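Local coordinates for uncharacterized protein lp_2219 (Lactobacillus plantarum, PDB 3HFQ), which is of unknown function but folds as a seven-bladed beta-propeller of the lactonase family, which suggests, without proving, a related enzymatic role, at residues Gln2-Phe7 against Gly34-Thr39; Thr26-Thr31 against Glu297-Val302; Ser209-Leu214 against Gly273-Ile278; Leu254-Arg259 against Ala265-Thr270. The protein carries 1 engineered substitution. One frame throughout, in Å; residues are numbered along the deposited sequence.

Contact 1: Gln2-Phe7 against Gly34-Thr39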
loop_
_atom_site.group_PDB
_atom_site.type_symbol
_atom_site.label_atom_id
_atom_site.label_comp_id
_atom_site.label_asym_id
_atom_site.label_seq_id
_atom_site.Cartn_x
_atom_site.Cartn_y
_atom_site.Cartn_z
ATOM N N GLN A 2 7.984 -4.730 -22.462
ATOM C CA GLN A 2 6.848 -3.923 -22.035
ATOM C C GLN A 2 6.223 -4.511 -20.772
ATOM O O GLN A 2 5.923 -5.703 -20.718
ATOM C CB GLN A 2 5.790 -3.863 -23.142
ATOM C CG GLN A 2 6.301 -3.361 -24.486
ATOM C CD GLN A 2 5.206 -3.306 -25.540
ATOM O OE1 GLN A 2 4.453 -4.264 -25.722
ATOM N NE2 GLN A 2 5.119 -2.183 -26.247
ATOM N N GLU A 3 6.038 -3.671 -19.759
ATOM C CA GLU A 3 5.440 -4.106 -18.503
ATOM C C GLU A 3 4.196 -3.282 -18.212
ATOM O O GLU A 3 4.238 -2.051 -18.191
ATOM C CB GLU A 3 6.441 -3.968 -17.357
ATOM C CG GLU A 3 7.648 -4.888 -17.500
ATOM C CD GLU A 3 8.624 -4.751 -16.355
ATOM O OE1 GLU A 3 9.019 -3.605 -16.049
ATOM O OE2 GLU A 3 9.001 -5.788 -15.766
ATOM N N ARG A 4 3.093 -3.982 -17.982
ATOM C CA ARG A 4 1.804 -3.364 -17.713
ATOM C C ARG A 4 1.683 -2.891 -16.270
ATOM O O ARG A 4 2.106 -3.584 -15.340
ATOM C CB ARG A 4 0.695 -4.368 -18.025
ATOM C CG ARG A 4 -0.703 -3.801 -17.994
ATOM C CD ARG A 4 -1.691 -4.903 -18.319
ATOM N NE ARG A 4 -3.058 -4.419 -18.427
ATOM C CZ ARG A 4 -4.101 -5.209 -18.655
ATOM N NH1 ARG A 4 -3.920 -6.514 -18.795
ATOM N NH2 ARG A 4 -5.319 -4.695 -18.745
ATOM N N ILE A 5 1.095 -1.710 -16.099
ATOM C CA ILE A 5 0.908 -1.108 -14.783
ATOM C C ILE A 5 -0.528 -0.613 -14.645
ATOM O O ILE A 5 -1.099 -0.092 -15.602
ATOM C CB ILE A 5 1.813 0.130 -14.591
ATOM C CG1 ILE A 5 3.259 -0.204 -14.943
ATOM C CG2 ILE A 5 1.702 0.632 -13.158
ATOM C CD1 ILE A 5 4.165 1.022 -15.000
ATOM N N LEU A 6 -1.103 -0.777 -13.456
ATOM C CA LEU A 6 -2.458 -0.307 -13.190
ATOM C C LEU A 6 -2.363 0.844 -12.193
ATOM O O LEU A 6 -1.560 0.801 -11.258
ATOM C CB LEU A 6 -3.325 -1.430 -12.609
ATOM C CG LEU A 6 -3.481 -2.688 -13.468
ATOM C CD1 LEU A 6 -4.493 -3.631 -12.814
ATOM C CD2 LEU A 6 -3.936 -2.301 -14.875
ATOM N N PHE A 7 -3.180 1.873 -12.395
ATOM C CA PHE A 7 -3.177 3.039 -11.523
ATOM C C PHE A 7 -4.505 3.231 -10.798
ATOM O O PHE A 7 -5.556 3.332 -11.435
ATOM C CB PHE A 7 -2.890 4.305 -12.336
ATOM C CG PHE A 7 -1.538 4.322 -12.991
ATOM C CD1 PHE A 7 -0.379 4.452 -12.229
ATOM C CD2 PHE A 7 -1.424 4.240 -14.376
ATOM C CE1 PHE A 7 0.874 4.502 -12.838
ATOM C CE2 PHE A 7 -0.176 4.289 -14.995
ATOM C CZ PHE A 7 0.973 4.421 -14.225
ATOM N N GLY A 34 -4.631 4.651 -20.938
ATOM C CA GLY A 34 -6.047 4.946 -20.877
ATOM C C GLY A 34 -6.786 4.285 -19.736
ATOM O O GLY A 34 -6.211 3.537 -18.947
ATOM N N LEU A 35 -8.080 4.572 -19.663
ATOM C CA LEU A 35 -8.952 4.040 -18.628
ATOM C C LEU A 35 -9.221 2.550 -18.823
ATOM O O LEU A 35 -9.595 2.113 -19.911
ATOM C CB LEU A 35 -10.276 4.806 -18.647
ATOM C CG LEU A 35 -11.307 4.472 -17.571
ATOM C CD1 LEU A 35 -10.832 5.017 -16.232
ATOM C CD2 LEU A 35 -12.653 5.087 -17.950
ATOM N N LEU A 36 -9.024 1.771 -17.765
ATOM C CA LEU A 36 -9.268 0.337 -17.818
ATOM C C LEU A 36 -10.670 0.051 -17.288
ATOM O O LEU A 36 -11.399 -0.770 -17.842
ATOM C CB LEU A 36 -8.234 -0.419 -16.976
ATOM C CG LEU A 36 -8.449 -1.931 -16.826
ATOM C CD1 LEU A 36 -8.337 -2.616 -18.182
ATOM C CD2 LEU A 36 -7.419 -2.496 -15.864
ATOM N N ALA A 37 -11.051 0.736 -16.216
ATOM C CA ALA A 37 -12.370 0.527 -15.631
ATOM C C ALA A 37 -12.975 1.799 -15.060
ATOM O O ALA A 37 -12.361 2.474 -14.229
ATOM C CB ALA A 37 -12.291 -0.537 -14.546
ATOM N N ALA A 38 -14.184 2.123 -15.506
ATOM C CA ALA A 38 -14.881 3.299 -15.009
ATOM C C ALA A 38 -15.476 2.903 -13.663
ATOM O O ALA A 38 -16.301 1.992 -13.585
ATOM C CB ALA A 38 -15.983 3.712 -15.977
ATOM N N THR A 39 -15.038 3.577 -12.606
ATOM C CA THR A 39 -15.509 3.293 -11.256
ATOM C C THR A 39 -15.190 4.482 -10.342
ATOM O O THR A 39 -14.420 5.365 -10.715
ATOM C CB THR A 39 -14.850 1.993 -10.718
ATOM O OG1 THR A 39 -15.346 1.701 -9.406
ATOM C CG2 THR A 39 -13.335 2.137 -10.678
#
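In one blade of the seven-bladed propeller, the outermost strand, 29-38, bends at L36 and brings this leucine against the ends of R4 and L6, which project from a strand two places away in the same sheet. L36 CD2 meets L6 CD2 at 3.6 Å, while the other methyl, L36 CD1, lies 3.7 Å from R4 NH2. The CA atoms of L6 and L36 stay 8.3 Å apart, because strand 17-24 runs between them and supplies Q20, on which both leucines rest. Strand 334-339 completes this antiparallel sheet as its other edge, beside 2-9, so the two chain ends close the propeller. L36 suits the corner, where A37 follows it in a classic beta bulge facing I18: its branched end serves two partners at once. R4 reaches it with CG trans to the backbone N (chi1 -171°) and a chain extended as far as NE. Its guanidinium receives L36 CD1 at the edge, near the plane of the group, and the two side chains cross at about a right angle. The charge is served elsewhere, since R4 NH2 hydrogen-bonds Q20 OE1. On the next blade, I70 touches both R4 and L36.

Contact 2: Thr26-Thr31 against Glu297-Val302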
loop_
_atom_site.group_PDB
_atom_site.type_symbol
_atom_site.label_atom_id
_atom_site.label_comp_id
_atom_site.label_asym_id
_atom_site.label_seq_id
_atom_site.Cartn_x
_atom_site.Cartn_y
_atom_site.Cartn_z
ATOM N N THR A 26 13.345 -0.749 -22.409
ATOM C CA THR A 26 14.414 -0.384 -23.335
ATOM C C THR A 26 14.373 1.105 -23.716
ATOM O O THR A 26 15.401 1.770 -23.691
ATOM C CB THR A 26 14.360 -1.224 -24.626
ATOM O OG1 THR A 26 14.235 -2.615 -24.306
ATOM C CG2 THR A 26 15.626 -1.028 -25.459
ATOM N N ALA A 27 13.192 1.604 -24.083
ATOM C CA ALA A 27 13.017 2.996 -24.455
ATOM C C ALA A 27 13.094 3.901 -23.258
ATOM O O ALA A 27 13.327 5.088 -23.353
ATOM C CB ALA A 27 11.693 3.195 -25.169
ATOM N N LYS A 28 12.855 3.305 -22.114
ATOM C CA LYS A 28 12.950 3.994 -20.861
ATOM C C LYS A 28 11.782 4.968 -20.672
ATOM O O LYS A 28 11.950 6.101 -20.219
ATOM C CB LYS A 28 14.266 4.753 -20.803
ATOM C CG LYS A 28 15.496 3.890 -21.128
ATOM C CD LYS A 28 15.717 2.798 -20.093
ATOM C CE LYS A 28 17.009 2.028 -20.348
ATOM N NZ LYS A 28 17.234 0.926 -19.369
ATOM N N THR A 29 10.593 4.531 -21.062
ATOM C CA THR A 29 9.414 5.377 -21.025
ATOM C C THR A 29 8.285 4.799 -20.185
ATOM O O THR A 29 8.245 3.600 -19.884
ATOM C CB THR A 29 8.878 5.586 -22.434
ATOM O OG1 THR A 29 8.604 4.310 -23.018
ATOM C CG2 THR A 29 9.908 6.317 -23.284
ATOM N N LEU A 30 7.360 5.677 -19.819
ATOM C CA LEU A 30 6.186 5.328 -19.033
ATOM C C LEU A 30 5.001 6.029 -19.687
ATOM O O LEU A 30 5.045 7.235 -19.923
ATOM C CB LEU A 30 6.330 5.829 -17.597
ATOM C CG LEU A 30 5.081 5.653 -16.734
ATOM C CD1 LEU A 30 4.867 4.170 -16.476
ATOM C CD2 LEU A 30 5.231 6.415 -15.422
ATOM N N THR A 31 3.944 5.276 -19.976
ATOM C CA THR A 31 2.756 5.851 -20.599
ATOM C C THR A 31 1.504 5.529 -19.792
ATOM O O THR A 31 1.493 4.605 -18.977
ATOM C CB THR A 31 2.503 5.270 -22.009
ATOM O OG1 THR A 31 2.252 3.864 -21.899
ATOM C CG2 THR A 31 3.687 5.498 -22.926
ATOM N N GLU A 297 12.810 -4.843 -11.225
ATOM C CA GLU A 297 13.406 -4.064 -10.144
ATOM C C GLU A 297 14.504 -3.128 -10.630
ATOM O O GLU A 297 15.336 -2.670 -9.848
ATOM C CB GLU A 297 13.939 -4.980 -9.035
ATOM C CG GLU A 297 12.850 -5.789 -8.337
ATOM C CD GLU A 297 13.167 -6.077 -6.878
ATOM O OE1 GLU A 297 14.340 -6.359 -6.561
ATOM O OE2 GLU A 297 12.235 -6.031 -6.049
ATOM N N ALA A 298 14.491 -2.832 -11.926
ATOM C CA ALA A 298 15.472 -1.923 -12.510
ATOM C C ALA A 298 14.828 -0.545 -12.649
ATOM O O ALA A 298 15.458 0.406 -13.114
ATOM C CB ALA A 298 15.919 -2.438 -13.875
ATOM N N PHE A 299 13.569 -0.448 -12.233
ATOM C CA PHE A 299 12.821 0.802 -12.316
ATOM C C PHE A 299 11.887 0.993 -11.129
ATOM O O PHE A 299 11.559 0.042 -10.419
ATOM C CB PHE A 299 11.964 0.822 -13.584
ATOM C CG PHE A 299 12.744 0.674 -14.853
ATOM C CD1 PHE A 299 13.308 1.784 -15.473
ATOM C CD2 PHE A 299 12.918 -0.579 -15.432
ATOM C CE1 PHE A 299 14.036 1.645 -16.654
ATOM C CE2 PHE A 299 13.645 -0.729 -16.611
ATOM C CZ PHE A 299 14.203 0.382 -17.223
ATOM N N VAL A 300 11.463 2.237 -10.935
ATOM C CA VAL A 300 10.511 2.589 -9.892
ATOM C C VAL A 300 9.545 3.589 -10.509
ATOM O O VAL A 300 9.958 4.484 -11.248
ATOM C CB VAL A 300 11.173 3.261 -8.674
ATOM C CG1 VAL A 300 10.091 3.825 -7.750
ATOM C CG2 VAL A 300 12.030 2.252 -7.917
ATOM N N VAL A 301 8.261 3.412 -10.232
ATOM C CA VAL A 301 7.238 4.324 -10.730
ATOM C C VAL A 301 6.494 4.869 -9.522
ATOM O O VAL A 301 6.089 4.110 -8.646
ATOM C CB VAL A 301 6.230 3.601 -11.660
ATOM C CG1 VAL A 301 5.039 4.512 -11.957
ATOM C CG2 VAL A 301 6.919 3.209 -12.952
ATOM N N VAL A 302 6.339 6.187 -9.467
ATOM C CA VAL A 302 5.633 6.831 -8.370
ATOM C C VAL A 302 4.531 7.701 -8.962
ATOM O O VAL A 302 4.674 8.214 -10.072
ATOM C CB VAL A 302 6.579 7.741 -7.535
ATOM C CG1 VAL A 302 7.203 8.800 -8.423
ATOM C CG2 VAL A 302 5.805 8.406 -6.390
#
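F299 comes first along the segment 297-302 to touch across the contact, and its ring meets the bent chain of K28 edge-on. K28 CD lies at the rim, in the plane of the ring, 4.0 Å from F299 CZ, and K28 NZ stands 3.8 Å from the same carbon. Because the amine sits at the ring edge and not over a face, this is no cation-pi pair; K28 NZ gives its hydrogen bond to the carbonyl O of T25. A turn at chi2 (-65°) folds the lysine chain, and the side chains cross at roughly a right angle. Lysine fits here because its methylenes can lie along the rim of the phenylalanine while its charged end stays near the surface. Two residues on, V301 again points at the partner strand and meets L30 tip to tip, with V301 CG1 4.0 Å from L30 CD2. The two segments belong to adjacent propeller blades, and V329 and L325 of strand 322-330 add to the apolar layer. Beside it, L30 N makes a polar tie to Q326 OE1 of that strand. Between the two segments themselves, the meeting of branched and aromatic carbon implies hydrophobic burial, with charge kept to the lysine end.

Contact 3: Ser209-Leu214 against Gly273-Ile278; sequences SQIASL and GHLTLI
S213 OG donates a hydrogen bond of 2.7 Å to the carbonyl O of G273, meeting it nearly along the C=O axis, with an angle of 160° at the oxygen. The hydroxyl is set for this by chi1 of -75°, which places OG trans to its own carbonyl carbon. Serine is apt because a short side chain with a hydroxyl can satisfy a buried carbonyl where the two backbones run close: the CA atoms of S213 and G273 are 6.0 Å apart. Glycine suits the other side, since its phi of 69° is easily adopted without a side chain and a CB would point at S213. The same hydroxyl also lies against carbon, with L275 CG 3.6 Å from S213 OG. From there the leucine reaches on to I211, and L275 CD1 packs at 3.6 Å on I211 CG2, the two side chains crossing at about a right angle. The branched methyl of the isoleucine gives the leucine tip an apolar seat, to which V229 and L254 also contribute. One blade's third strand, 210-217, here meets the turn and outer strand, 275-282, of the following blade: the face-to-face packing of successive sheets typical of a beta-propeller.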
loop_
_atom_site.group_PDB
_atom_site.type_symbol
_atom_site.label_atom_id
_atom_site.label_comp_id
_atom_site.label_asym_id
_atom_site.label_seq_id
_atom_site.Cartn_x
_atom_site.Cartn_y
_atom_site.Cartn_z
ATOM N N SER A 209 6.584 10.721 10.437
ATOM C CA SER A 209 7.601 10.646 9.389
ATOM C C SER A 209 8.790 9.817 9.867
ATOM O O SER A 209 9.932 10.277 9.848
ATOM C CB SER A 209 8.073 12.048 8.995
ATOM O OG SER A 209 7.030 12.764 8.352
ATOM N N GLN A 210 8.506 8.590 10.291
ATOM C CA GLN A 210 9.533 7.682 10.790
ATOM C C GLN A 210 9.309 6.262 10.291
ATOM O O GLN A 210 8.238 5.926 9.787
ATOM C CB GLN A 210 9.505 7.637 12.321
ATOM C CG GLN A 210 9.813 8.938 13.023
ATOM C CD GLN A 210 9.680 8.815 14.530
ATOM O OE1 GLN A 210 8.619 8.462 15.044
ATOM N NE2 GLN A 210 10.757 9.109 15.246
ATOM N N ILE A 211 10.334 5.430 10.430
ATOM C CA ILE A 211 10.220 4.026 10.071
ATOM C C ILE A 211 10.724 3.244 11.272
ATOM O O ILE A 211 11.784 3.544 11.818
ATOM C CB ILE A 211 11.075 3.626 8.847
ATOM C CG1 ILE A 211 10.524 4.276 7.576
ATOM C CG2 ILE A 211 11.049 2.094 8.684
ATOM C CD1 ILE A 211 11.314 3.933 6.317
ATOM N N ALA A 212 9.952 2.253 11.694
ATOM C CA ALA A 212 10.346 1.425 12.818
ATOM C C ALA A 212 10.774 0.066 12.284
ATOM O O ALA A 212 10.070 -0.532 11.467
ATOM C CB ALA A 212 9.177 1.262 13.783
ATOM N N SER A 213 11.942 -0.410 12.709
ATOM C CA SER A 213 12.388 -1.732 12.290
ATOM C C SER A 213 11.846 -2.668 13.364
ATOM O O SER A 213 11.972 -2.381 14.555
ATOM C CB SER A 213 13.919 -1.822 12.245
ATOM O OG SER A 213 14.447 -1.153 11.114
ATOM N N LEU A 214 11.237 -3.773 12.947
ATOM C CA LEU A 214 10.665 -4.727 13.892
ATOM C C LEU A 214 11.166 -6.137 13.627
ATOM O O LEU A 214 11.415 -6.507 12.479
ATOM C CB LEU A 214 9.138 -4.750 13.770
ATOM C CG LEU A 214 8.377 -3.422 13.703
ATOM C CD1 LEU A 214 6.928 -3.701 13.334
ATOM C CD2 LEU A 214 8.476 -2.693 15.042
ATOM N N GLY A 273 18.168 -5.847 10.862
ATOM C CA GLY A 273 17.156 -4.861 10.523
ATOM C C GLY A 273 17.527 -3.390 10.596
ATOM O O GLY A 273 16.646 -2.536 10.526
ATOM N N HIS A 274 18.810 -3.071 10.730
ATOM C CA HIS A 274 19.198 -1.669 10.808
ATOM C C HIS A 274 19.056 -0.956 9.466
ATOM O O HIS A 274 19.265 -1.550 8.407
ATOM C CB HIS A 274 20.626 -1.528 11.338
ATOM C CG HIS A 274 20.747 -1.764 12.813
ATOM N ND1 HIS A 274 20.687 -3.022 13.374
ATOM C CD2 HIS A 274 20.894 -0.899 13.843
ATOM C CE1 HIS A 274 20.793 -2.921 14.686
ATOM N NE2 HIS A 274 20.919 -1.646 15.001
ATOM N N LEU A 275 18.694 0.323 9.529
ATOM C CA LEU A 275 18.495 1.143 8.339
ATOM C C LEU A 275 19.442 2.340 8.271
ATOM O O LEU A 275 19.753 2.961 9.289
ATOM C CB LEU A 275 17.055 1.657 8.305
ATOM C CG LEU A 275 15.955 0.597 8.375
ATOM C CD1 LEU A 275 14.596 1.282 8.449
ATOM C CD2 LEU A 275 16.044 -0.307 7.159
ATOM N N THR A 276 19.886 2.658 7.058
ATOM C CA THR A 276 20.778 3.784 6.808
ATOM C C THR A 276 20.266 4.561 5.598
ATOM O O THR A 276 20.180 4.012 4.502
ATOM C CB THR A 276 22.215 3.313 6.500
ATOM O OG1 THR A 276 22.769 2.671 7.655
ATOM C CG2 THR A 276 23.094 4.503 6.110
ATOM N N LEU A 277 19.929 5.832 5.799
ATOM C CA LEU A 277 19.431 6.673 4.710
ATOM C C LEU A 277 20.553 6.933 3.713
ATOM O O LEU A 277 21.613 7.431 4.086
ATOM C CB LEU A 277 18.931 8.012 5.258
ATOM C CG LEU A 277 18.362 8.992 4.228
ATOM C CD1 LEU A 277 17.042 8.456 3.701
ATOM C CD2 LEU A 277 18.165 10.354 4.867
ATOM N N ILE A 278 20.328 6.599 2.446
ATOM C CA ILE A 278 21.357 6.818 1.439
ATOM C C ILE A 278 20.927 7.759 0.317
ATOM O O ILE A 278 21.760 8.188 -0.484
ATOM C CB ILE A 278 21.843 5.483 0.818
ATOM C CG1 ILE A 278 20.693 4.782 0.095
ATOM C CG2 ILE A 278 22.409 4.576 1.907
ATOM C CD1 ILE A 278 21.146 3.633 -0.780
#

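Contact 4: Leu254-Arg259 against Ala265-Thr270. With PO4 (phosphate ion), chain C.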
loop_
_atom_site.group_PDB
_atom_site.type_symbol
_atom_site.label_atom_id
_atom_site.label_comp_id
_atom_site.label_asym_id
_atom_site.label_seq_id
_atom_site.Cartn_x
_atom_site.Cartn_y
_atom_site.Cartn_z
ATOM N N LEU A 254 15.320 -0.438 1.264
ATOM C CA LEU A 254 13.979 -0.050 1.689
ATOM C C LEU A 254 13.643 1.321 1.110
ATOM O O LEU A 254 14.489 2.218 1.077
ATOM C CB LEU A 254 13.908 0.007 3.218
ATOM C CG LEU A 254 12.541 0.226 3.877
ATOM C CD1 LEU A 254 11.684 -1.032 3.717
ATOM C CD2 LEU A 254 12.733 0.528 5.354
ATOM N N TYR A 255 12.405 1.483 0.652
ATOM C CA TYR A 255 11.970 2.747 0.074
ATOM C C TYR A 255 10.686 3.235 0.743
ATOM O O TYR A 255 9.827 2.432 1.100
ATOM C CB TYR A 255 11.732 2.583 -1.438
ATOM C CG TYR A 255 12.937 2.069 -2.207
ATOM C CD1 TYR A 255 13.325 0.730 -2.125
ATOM C CD2 TYR A 255 13.718 2.933 -2.974
ATOM C CE1 TYR A 255 14.471 0.270 -2.778
ATOM C CE2 TYR A 255 14.864 2.484 -3.631
ATOM C CZ TYR A 255 15.237 1.152 -3.526
ATOM O OH TYR A 255 16.398 0.709 -4.128
ATOM N N VAL A 256 10.565 4.548 0.927
ATOM C CA VAL A 256 9.357 5.116 1.520
ATOM C C VAL A 256 9.042 6.449 0.843
ATOM O O VAL A 256 9.953 7.186 0.464
ATOM C CB VAL A 256 9.515 5.324 3.055
ATOM C CG1 VAL A 256 10.585 6.361 3.348
ATOM C CG2 VAL A 256 8.184 5.742 3.663
ATOM N N SER A 257 7.757 6.746 0.656
ATOM C CA SER A 257 7.376 8.005 0.028
ATOM C C SER A 257 6.938 9.023 1.078
ATOM O O SER A 257 6.336 8.670 2.097
ATOM C CB SER A 257 6.257 7.782 -1.001
ATOM O OG SER A 257 5.083 7.266 -0.398
ATOM N N ASN A 258 7.255 10.288 0.820
ATOM C CA ASN A 258 6.927 11.380 1.725
ATOM C C ASN A 258 5.985 12.388 1.071
ATOM O O ASN A 258 6.313 12.964 0.034
ATOM C CB ASN A 258 8.208 12.111 2.153
ATOM C CG ASN A 258 9.117 11.251 3.015
ATOM O OD1 ASN A 258 10.234 10.908 2.619
ATOM N ND2 ASN A 258 8.643 10.897 4.197
ATOM N N ARG A 259 4.818 12.593 1.677
ATOM C CA ARG A 259 3.846 13.558 1.167
ATOM C C ARG A 259 4.056 14.877 1.898
ATOM O O ARG A 259 3.761 14.997 3.089
ATOM C CB ARG A 259 2.425 13.062 1.406
ATOM C CG ARG A 259 2.041 11.862 0.570
ATOM C CD ARG A 259 0.711 11.306 1.041
ATOM N NE ARG A 259 0.831 10.699 2.365
ATOM C CZ ARG A 259 -0.160 10.074 2.994
ATOM N NH1 ARG A 259 -1.351 9.980 2.418
ATOM N NH2 ARG A 259 0.046 9.525 4.187
ATOM N N ALA A 265 12.537 8.238 -0.057
ATOM C CA ALA A 265 13.756 8.145 0.736
ATOM C C ALA A 265 14.223 6.704 0.614
ATOM O O ALA A 265 13.436 5.774 0.776
ATOM C CB ALA A 265 13.474 8.495 2.191
ATOM N N VAL A 266 15.504 6.524 0.321
ATOM C CA VAL A 266 16.069 5.195 0.150
ATOM C C VAL A 266 16.967 4.831 1.322
ATOM O O VAL A 266 17.837 5.616 1.721
ATOM C CB VAL A 266 16.905 5.121 -1.140
ATOM C CG1 VAL A 266 17.319 3.687 -1.410
ATOM C CG2 VAL A 266 16.107 5.692 -2.308
ATOM N N PHE A 267 16.757 3.635 1.862
ATOM C CA PHE A 267 17.544 3.150 2.992
ATOM C C PHE A 267 18.214 1.827 2.670
ATOM O O PHE A 267 17.627 0.964 2.014
ATOM C CB PHE A 267 16.665 2.922 4.228
ATOM C CG PHE A 267 16.021 4.163 4.768
ATOM C CD1 PHE A 267 14.872 4.683 4.178
ATOM C CD2 PHE A 267 16.551 4.797 5.890
ATOM C CE1 PHE A 267 14.258 5.815 4.696
ATOM C CE2 PHE A 267 15.944 5.931 6.417
ATOM C CZ PHE A 267 14.794 6.442 5.821
ATOM N N ALA A 268 19.445 1.670 3.139
ATOM C CA ALA A 268 20.169 0.425 2.956
ATOM C C ALA A 268 19.844 -0.391 4.203
ATOM O O ALA A 268 19.928 0.126 5.323
ATOM C CB ALA A 268 21.669 0.689 2.873
ATOM N N VAL A 269 19.446 -1.645 4.015
ATOM C CA VAL A 269 19.128 -2.516 5.142
ATOM C C VAL A 269 20.377 -3.319 5.463
ATOM O O VAL A 269 20.909 -4.014 4.600
ATOM C CB VAL A 269 17.997 -3.518 4.803
ATOM C CG1 VAL A 269 17.665 -4.344 6.032
ATOM C CG2 VAL A 269 16.763 -2.782 4.309
ATOM N N THR A 270 20.850 -3.222 6.698
ATOM C CA THR A 270 22.038 -3.957 7.083
ATOM C C THR A 270 21.727 -4.952 8.193
ATOM O O THR A 270 20.586 -5.388 8.335
ATOM C CB THR A 270 23.174 -2.992 7.501
ATOM O OG1 THR A 270 22.722 -2.127 8.552
ATOM C CG2 THR A 270 23.596 -2.142 6.302
HETATM P P PO4 C . -3.933 8.665 4.776
HETATM O O1 PO4 C . -4.190 10.205 4.567
HETATM O O2 PO4 C . -2.634 8.234 3.998
HETATM O O3 PO4 C . -3.756 8.361 6.313
HETATM O O4 PO4 C . -5.162 7.846 4.220
#
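Y255 and V266 lie side by side and point the same way from their sheet, V266 CG1 resting 3.5 Å from Y255 CE2 at an oblique angle to the ring. They form a non-hydrogen-bonded antiparallel pair, flanked by the hydrogen-bonded pairs L254-F267 and V256-A265. The backbone holds these in register: L254 N to F267 O is 2.8 Å and nearly straight (169°), whereas V256 N to A265 O is longer at 3.1 Å and more bent (151°). On the opposite face, V256 CG1 stands between its own backbone N and carbonyl carbon (chi1 65°). The single methyl of A265 fits against it, CB to V256 CG1 3.8 Å, while the edge of the F267 ring meets the same methyl, CE1 to V256 CG1 4.0 Å. At the strand's end R259 NH1 binds O2 of a phosphate ion, probably from the crystallisation liquor, at 2.7 Å, and R259 NH2 shares that oxygen. H144 and R190 complete the phosphate site, and R259 NH2 forms a salt bridge with E206 OE1. The hairpin of strands 253-259 and 263-269 lies between strands 241-247 and 275-282, while I211 of the preceding blade packs against L254, V256 and F267.

How the contacts relate
From the N terminus, contact 1 closes a short loop inside the first sheet, joining strand 2-9 to strand 29-38 across strand 17-24. Contact 2 leaves that same strand 29-38 and spans 265 residues to strand 299-304, in the blade that runs from strand 290-293 to 322-330, next to the first; its segments alternate with those of contact 1, so the two cross, and I5 touches both L30 and V301. Within the long loop of contact 2 lies contact 3, which links two successive blades, and nested inside contact 3 is the hairpin of contact 4. Contact 4 and the outer strand of contact 3 share a sheet, where I278 N probably hydrogen-bonds V266 O. Contacts 1 and 3 sit on opposite sides of the propeller.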